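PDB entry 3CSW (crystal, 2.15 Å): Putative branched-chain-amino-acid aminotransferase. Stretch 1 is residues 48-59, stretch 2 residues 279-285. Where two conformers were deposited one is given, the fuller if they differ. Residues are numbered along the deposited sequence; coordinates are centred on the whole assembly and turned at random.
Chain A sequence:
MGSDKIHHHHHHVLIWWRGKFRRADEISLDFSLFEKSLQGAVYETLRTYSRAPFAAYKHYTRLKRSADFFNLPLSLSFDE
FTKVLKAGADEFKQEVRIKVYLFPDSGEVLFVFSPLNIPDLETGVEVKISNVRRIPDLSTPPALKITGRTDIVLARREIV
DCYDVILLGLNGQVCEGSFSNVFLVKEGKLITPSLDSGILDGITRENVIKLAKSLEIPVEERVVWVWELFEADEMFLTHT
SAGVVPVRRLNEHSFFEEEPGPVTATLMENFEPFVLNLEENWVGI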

ATOM      1  N   THR A  48     -36.031   3.629  16.740  1.00 32.95           N
ATOM      2  CA  THR A  48     -37.392   4.015  16.447  1.00 34.21           C
ATOM      3  C   THR A  48     -37.572   5.521  16.610  1.00 35.07           C
ATOM      4  O   THR A  48     -36.818   6.172  17.325  1.00 31.41           O
ATOM      5  CB  THR A  48     -38.391   3.338  17.402  1.00 33.89           C
ATOM      6  OG1 THR A  48     -38.064   3.710  18.746  1.00 34.85           O
ATOM      7  CG2 THR A  48     -38.345   1.803  17.265  1.00 32.51           C
ATOM      8  N   TYR A  49     -38.561   6.042  15.883  1.00 36.09           N
ATOM      9  CA  TYR A  49     -39.139   7.372  16.107  1.00 37.35           C
ATOM     10  C   TYR A  49     -40.624   7.100  16.335  1.00 37.84           C
ATOM     11  O   TYR A  49     -41.260   6.390  15.548  1.00 38.13           O
ATOM     12  CB  TYR A  49     -38.923   8.316  14.933  1.00 34.95           C
ATOM     13  CG  TYR A  49     -37.475   8.734  14.746  1.00 33.61           C
ATOM     14  CD1 TYR A  49     -36.874   9.685  15.580  1.00 34.49           C
ATOM     15  CD2 TYR A  49     -36.705   8.192  13.723  1.00 34.07           C
ATOM     16  CE1 TYR A  49     -35.527  10.079  15.393  1.00 31.45           C
ATOM     17  CE2 TYR A  49     -35.365   8.572  13.531  1.00 32.46           C
ATOM     18  CZ  TYR A  49     -34.781   9.500  14.368  1.00 32.82           C
ATOM     19  OH  TYR A  49     -33.468   9.844  14.144  1.00 32.31           O
ATOM     20  N   SER A  50     -41.152   7.608  17.444  1.00 39.94           N
ATOM     21  CA  SER A  50     -42.526   7.313  17.875  1.00 41.44           C
ATOM     22  C   SER A  50     -42.770   5.821  17.961  1.00 41.65           C
ATOM     23  O   SER A  50     -43.876   5.347  17.669  1.00 42.20           O
ATOM     24  CB  SER A  50     -43.560   7.955  16.947  1.00 42.43           C
ATOM     25  OG  SER A  50     -43.433   9.366  16.963  1.00 49.22           O
ATOM     26  N   ARG A  51     -41.730   5.081  18.346  1.00 39.68           N
ATOM     27  CA  ARG A  51     -41.823   3.643  18.531  1.00 42.30           C
ATOM     28  C   ARG A  51     -42.018   2.885  17.211  1.00 38.78           C
ATOM     29  O   ARG A  51     -42.261   1.668  17.220  1.00 39.07           O
ATOM     30  CB  ARG A  51     -42.922   3.321  19.565  1.00 43.69           C
ATOM     31  CG  ARG A  51     -42.750   4.160  20.862  1.00 49.74           C
ATOM     32  CD  ARG A  51     -43.943   4.145  21.799  1.00 54.20           C
ATOM     33  NE  ARG A  51     -44.352   2.787  22.149  1.00 62.67           N
ATOM     34  CZ  ARG A  51     -45.456   2.183  21.704  1.00 67.53           C
ATOM     35  NH1 ARG A  51     -46.299   2.792  20.869  1.00 70.95           N
ATOM     36  NH2 ARG A  51     -45.722   0.944  22.101  1.00 68.14           N
ATOM     37  N   ALA A  52     -41.882   3.599  16.089  1.00 35.85           N
ATOM     38  CA  ALA A  52     -41.899   2.990  14.747  1.00 35.12           C
ATOM     39  C   ALA A  52     -40.459   2.774  14.260  1.00 33.72           C
ATOM     40  O   ALA A  52     -39.653   3.711  14.295  1.00 33.33           O
ATOM     41  CB  ALA A  52     -42.649   3.877  13.765  1.00 33.70           C
ATOM     42  N   PRO A  53     -40.127   1.552  13.802  1.00 34.06           N
ATOM     43  CA  PRO A  53     -38.754   1.295  13.306  1.00 34.43           C
ATOM     44  C   PRO A  53     -38.357   2.099  12.055  1.00 32.62           C
ATOM     45  O   PRO A  53     -39.005   2.021  10.988  1.00 33.76           O
ATOM     46  CB  PRO A  53     -38.716  -0.216  13.049  1.00 33.98           C
ATOM     47  CG  PRO A  53     -40.126  -0.678  13.066  1.00 36.62           C
ATOM     48  CD  PRO A  53     -40.980   0.353  13.760  1.00 34.87           C
ATOM     49  N   PHE A  54     -37.283   2.866  12.234  1.00 29.51           N
ATOM     50  CA  PHE A  54     -36.751   3.775  11.247  1.00 29.34           C
ATOM     51  C   PHE A  54     -35.871   3.097  10.190  1.00 31.14           C
ATOM     52  O   PHE A  54     -34.981   2.302  10.506  1.00 30.70           O
ATOM     53  CB  PHE A  54     -35.929   4.871  11.936  1.00 29.19           C
ATOM     54  CG  PHE A  54     -35.403   5.917  10.982  1.00 29.82           C
ATOM     55  CD1 PHE A  54     -36.288   6.772  10.313  1.00 29.33           C
ATOM     56  CD2 PHE A  54     -34.043   6.044  10.743  1.00 30.37           C
ATOM     57  CE1 PHE A  54     -35.812   7.732   9.439  1.00 27.05           C
ATOM     58  CE2 PHE A  54     -33.561   6.998   9.861  1.00 29.99           C
ATOM     59  CZ  PHE A  54     -34.436   7.832   9.204  1.00 32.45           C
ATOM     60  N   ALA A  55     -36.118   3.472   8.936  1.00 30.75           N
ATOM     61  CA  ALA A  55     -35.364   2.996   7.785  1.00 30.21           C
ATOM     62  C   ALA A  55     -35.292   1.487   7.746  1.00 29.63           C
ATOM     63  O   ALA A  55     -34.264   0.941   7.362  1.00 28.65           O
ATOM     64  CB  ALA A  55     -33.947   3.624   7.734  1.00 27.69           C
ATOM     65  N   ALA A  56     -36.411   0.824   8.062  1.00 29.24           N
ATOM     66  CA  ALA A  56     -36.441  -0.627   8.169  1.00 29.77           C
ATOM     67  C   ALA A  56     -36.050  -1.324   6.860  1.00 31.05           C
ATOM     68  O   ALA A  56     -35.229  -2.248   6.862  1.00 32.83           O
ATOM     69  CB  ALA A  56     -37.782  -1.110   8.677  1.00 26.48           C
ATOM     70  N   TYR A  57     -36.600  -0.861   5.744  1.00 30.92           N
ATOM     71  CA  TYR A  57     -36.290  -1.434   4.438  1.00 30.67           C
ATOM     72  C   TYR A  57     -34.812  -1.227   4.064  1.00 29.48           C
ATOM     73  O   TYR A  57     -34.170  -2.136   3.576  1.00 29.61           O
ATOM     74  CB  TYR A  57     -37.213  -0.862   3.337  1.00 32.26           C
ATOM     75  CG  TYR A  57     -36.989  -1.561   2.020  1.00 33.33           C
ATOM     76  CD1 TYR A  57     -37.330  -2.903   1.868  1.00 36.76           C
ATOM     77  CD2 TYR A  57     -36.389  -0.906   0.948  1.00 36.07           C
ATOM     78  CE1 TYR A  57     -37.087  -3.573   0.685  1.00 35.90           C
ATOM     79  CE2 TYR A  57     -36.140  -1.568  -0.239  1.00 37.83           C
ATOM     80  CZ  TYR A  57     -36.493  -2.901  -0.368  1.00 37.35           C
ATOM     81  OH  TYR A  57     -36.251  -3.568  -1.550  1.00 39.71           O
ATOM     82  N   LYS A  58     -34.287  -0.032   4.307  1.00 29.47           N
ATOM     83  CA  LYS A  58     -32.890   0.272   4.030  1.00 30.50           C
ATOM     84  C   LYS A  58     -31.942  -0.636   4.804  1.00 31.08           C
ATOM     85  O   LYS A  58     -30.952  -1.113   4.252  1.00 33.06           O
ATOM     86  CB  LYS A  58     -32.586   1.740   4.344  1.00 29.72           C
ATOM     87  CG  LYS A  58     -33.259   2.686   3.364  1.00 32.51           C
ATOM     88  CD  LYS A  58     -32.954   4.138   3.627  1.00 29.61           C
ATOM     89  CE  LYS A  58     -33.474   4.997   2.477  1.00 32.39           C
ATOM     90  NZ  LYS A  58     -33.266   6.447   2.836  1.00 40.14           N
ATOM     91  N   HIS A  59     -32.252  -0.866   6.077  1.00 31.47           N
ATOM     92  CA  HIS A  59     -31.460  -1.765   6.913  1.00 31.25           C
ATOM     93  C   HIS A  59     -31.589  -3.220   6.481  1.00 32.38           C
ATOM     94  O   HIS A  59     -30.617  -3.947   6.499  1.00 35.42           O
ATOM     95  CB  HIS A  59     -31.850  -1.610   8.376  1.00 31.43           C
ATOM     96  CG  HIS A  59     -31.275  -0.391   9.017  1.00 29.85           C
ATOM     97  ND1 HIS A  59     -29.951  -0.312   9.385  1.00 33.69           N
ATOM     98  CD2 HIS A  59     -31.827   0.800   9.343  1.00 30.31           C
ATOM     99  CE1 HIS A  59     -29.716   0.875   9.915  1.00 31.41           C
ATOM    100  NE2 HIS A  59     -30.840   1.561   9.919  1.00 26.83           N
ATOM    101  N   GLU A 279     -40.433   9.388   2.695  1.00 31.25           N
ATOM    102  CA  GLU A 279     -41.111   8.069   2.546  1.00 32.50           C
ATOM    103  C   GLU A 279     -40.169   6.868   2.416  1.00 29.86           C
ATOM    104  O   GLU A 279     -40.474   5.776   2.896  1.00 31.08           O
ATOM    105  CB  GLU A 279     -42.083   8.096   1.337  1.00 32.46           C
ATOM    106  CG  GLU A 279     -42.566   6.724   0.833  1.00 40.31           C
ATOM    107  CD  GLU A 279     -43.380   5.937   1.866  1.00 50.73           C
ATOM    108  OE1 GLU A 279     -43.810   6.532   2.870  1.00 48.06           O
ATOM    109  OE2 GLU A 279     -43.607   4.718   1.671  1.00 51.63           O
ATOM    110  N   GLU A 280     -39.044   7.066   1.751  1.00 29.90           N
ATOM    111  CA  GLU A 280     -38.031   5.997   1.593  1.00 32.32           C
ATOM    112  C   GLU A 280     -37.516   5.421   2.924  1.00 29.64           C
ATOM    113  O   GLU A 280     -37.030   4.302   2.954  1.00 31.24           O
ATOM    114  CB  GLU A 280     -36.857   6.484   0.741  1.00 30.54           C
ATOM    115  CG  GLU A 280     -36.023   7.577   1.373  1.00 34.64           C
ATOM    116  CD  GLU A 280     -34.922   8.079   0.451  1.00 37.07           C
ATOM    117  OE1 GLU A 280     -35.251   8.621  -0.633  1.00 43.42           O
ATOM    118  OE2 GLU A 280     -33.729   7.951   0.827  1.00 53.08           O
ATOM    119  N   ASN A 281     -37.645   6.175   4.013  1.00 28.14           N
ATOM    120  CA  ASN A 281     -37.295   5.699   5.358  1.00 28.18           C
ATOM    121  C   ASN A 281     -38.410   4.935   6.077  1.00 27.58           C
ATOM    122  O   ASN A 281     -38.205   4.458   7.193  1.00 26.04           O
ATOM    123  CB  ASN A 281     -36.891   6.887   6.238  1.00 26.54           C
ATOM    124  CG  ASN A 281     -35.647   7.558   5.761  1.00 29.60           C
ATOM    125  OD1 ASN A 281     -34.698   6.895   5.335  1.00 30.08           O
ATOM    126  ND2 ASN A 281     -35.616   8.879   5.853  1.00 26.00           N
ATOM    127  N   TRP A 282     -39.582   4.832   5.439  1.00 30.68           N
ATOM    128  CA  TRP A 282     -40.772   4.237   6.054  1.00 30.23           C
ATOM    129  C   TRP A 282     -41.526   3.211   5.224  1.00 30.68           C
ATOM    130  O   TRP A 282     -42.578   2.745   5.657  1.00 31.78           O
ATOM    131  CB  TRP A 282     -41.732   5.346   6.493  1.00 30.48           C
ATOM    132  CG  TRP A 282     -41.078   6.282   7.477  1.00 32.86           C
ATOM    133  CD1 TRP A 282     -40.587   7.519   7.218  1.00 30.58           C
ATOM    134  CD2 TRP A 282     -40.792   6.017   8.856  1.00 32.67           C
ATOM    135  NE1 TRP A 282     -40.037   8.060   8.351  1.00 32.42           N
ATOM    136  CE2 TRP A 282     -40.151   7.158   9.373  1.00 33.08           C
ATOM    137  CE3 TRP A 282     -41.037   4.935   9.711  1.00 32.24           C
ATOM    138  CZ2 TRP A 282     -39.739   7.247  10.707  1.00 32.67           C
ATOM    139  CZ3 TRP A 282     -40.619   5.023  11.036  1.00 32.06           C
ATOM    140  CH2 TRP A 282     -39.985   6.174  11.517  1.00 31.42           C
ATOM    141  N   VAL A 283     -40.994   2.830   4.070  1.00 30.82           N
ATOM    142  CA  VAL A 283     -41.583   1.808   3.207  0.50 31.70           C
ATOM    143  C   VAL A 283     -41.874   0.543   4.010  1.00 32.79           C
ATOM    144  O   VAL A 283     -40.983   0.066   4.708  1.00 33.50           O
ATOM    145  CB  VAL A 283     -40.595   1.378   2.075  0.50 31.96           C
ATOM    146  CG1 VAL A 283     -41.333   0.606   1.001  0.50 31.20           C
ATOM    147  CG2 VAL A 283     -39.889   2.576   1.462  0.50 29.90           C
ATOM    148  N   GLY A 284     -43.087   0.001   3.902  1.00 32.75           N
ATOM    149  CA  GLY A 284     -43.461  -1.271   4.546  1.00 33.84           C
ATOM    150  C   GLY A 284     -43.801  -1.267   6.028  1.00 35.03           C
ATOM    151  O   GLY A 284     -44.094  -2.330   6.591  1.00 36.52           O
ATOM    152  N   ILE A 285     -43.752  -0.092   6.655  1.00 35.97           N
ATOM    153  CA  ILE A 285     -43.979   0.074   8.091  1.00 39.36           C
ATOM    154  C   ILE A 285     -45.347   0.717   8.348  1.00 43.52           C
ATOM    155  O   ILE A 285     -46.275   0.105   8.911  1.00 43.75           O
ATOM    156  CB  ILE A 285     -42.830   0.938   8.738  1.00 40.71           C
ATOM    157  CG1 ILE A 285     -41.522   0.128   8.831  1.00 38.96           C
ATOM    158  CG2 ILE A 285     -43.222   1.468  10.116  1.00 41.86           C
ATOM    159  CD1 ILE A 285     -41.651  -1.257   9.511  1.00 39.52           C
ATOM    160  OXT ILE A 285     -45.578   1.868   7.977  1.00 45.83           O
TER
HETATM  161  O   HOH W   1     -39.032   2.116   8.272  1.00 35.35           O
HETATM  162  O   HOH W   2     -38.818   1.013   5.767  1.00 35.34           O
HETATM  163  O   HOH W   3     -36.552   2.202   4.762  1.00 29.68           O

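The C-terminal tail, residues 279-285, packs against a β-turn and the start of a helix more than 220 residues earlier in the chain. Tyr 49 and Ala 52 close a type I' turn through paired backbone hydrogen bonds, and both point CB toward the tail: Tyr 49 CB lies 4.2 Å from Trp 282 CH2, and Ala 52 CB 3.6 Å from Trp 282 CZ3. The CA-to-CB bond of Trp 282 points away, yet its indole swings back to fill this site. Pro 53 CG meets Ile 285 CD1 at 3.9 Å. The Phe 54 ring turns its edge to the face of Trp 282, with planes at 68° and Phe 54 CD1 3.5 Å from Trp 282 CZ2. At the N-cap, Ala 55 N donates to Asn 281 O (2.9 Å), the sole direct backbone hydrogen bond between the stretches. The next three amides, all in the first helical turn, reach the tail through water: waters 1, 2 and 3 link Ala 56 N, Tyr 57 N and Lys 58 N to the carbonyls of Asn 281, Val 283 and Glu 280. Ala 56 CB also packs on Ile 285 CG1 (3.9 Å). Finally, extended Lys 58 places NZ 2.6 Å from Glu 280 OE2, a salt bridge, and 2.9 Å from Asn 281 OD1, a hydrogen bond.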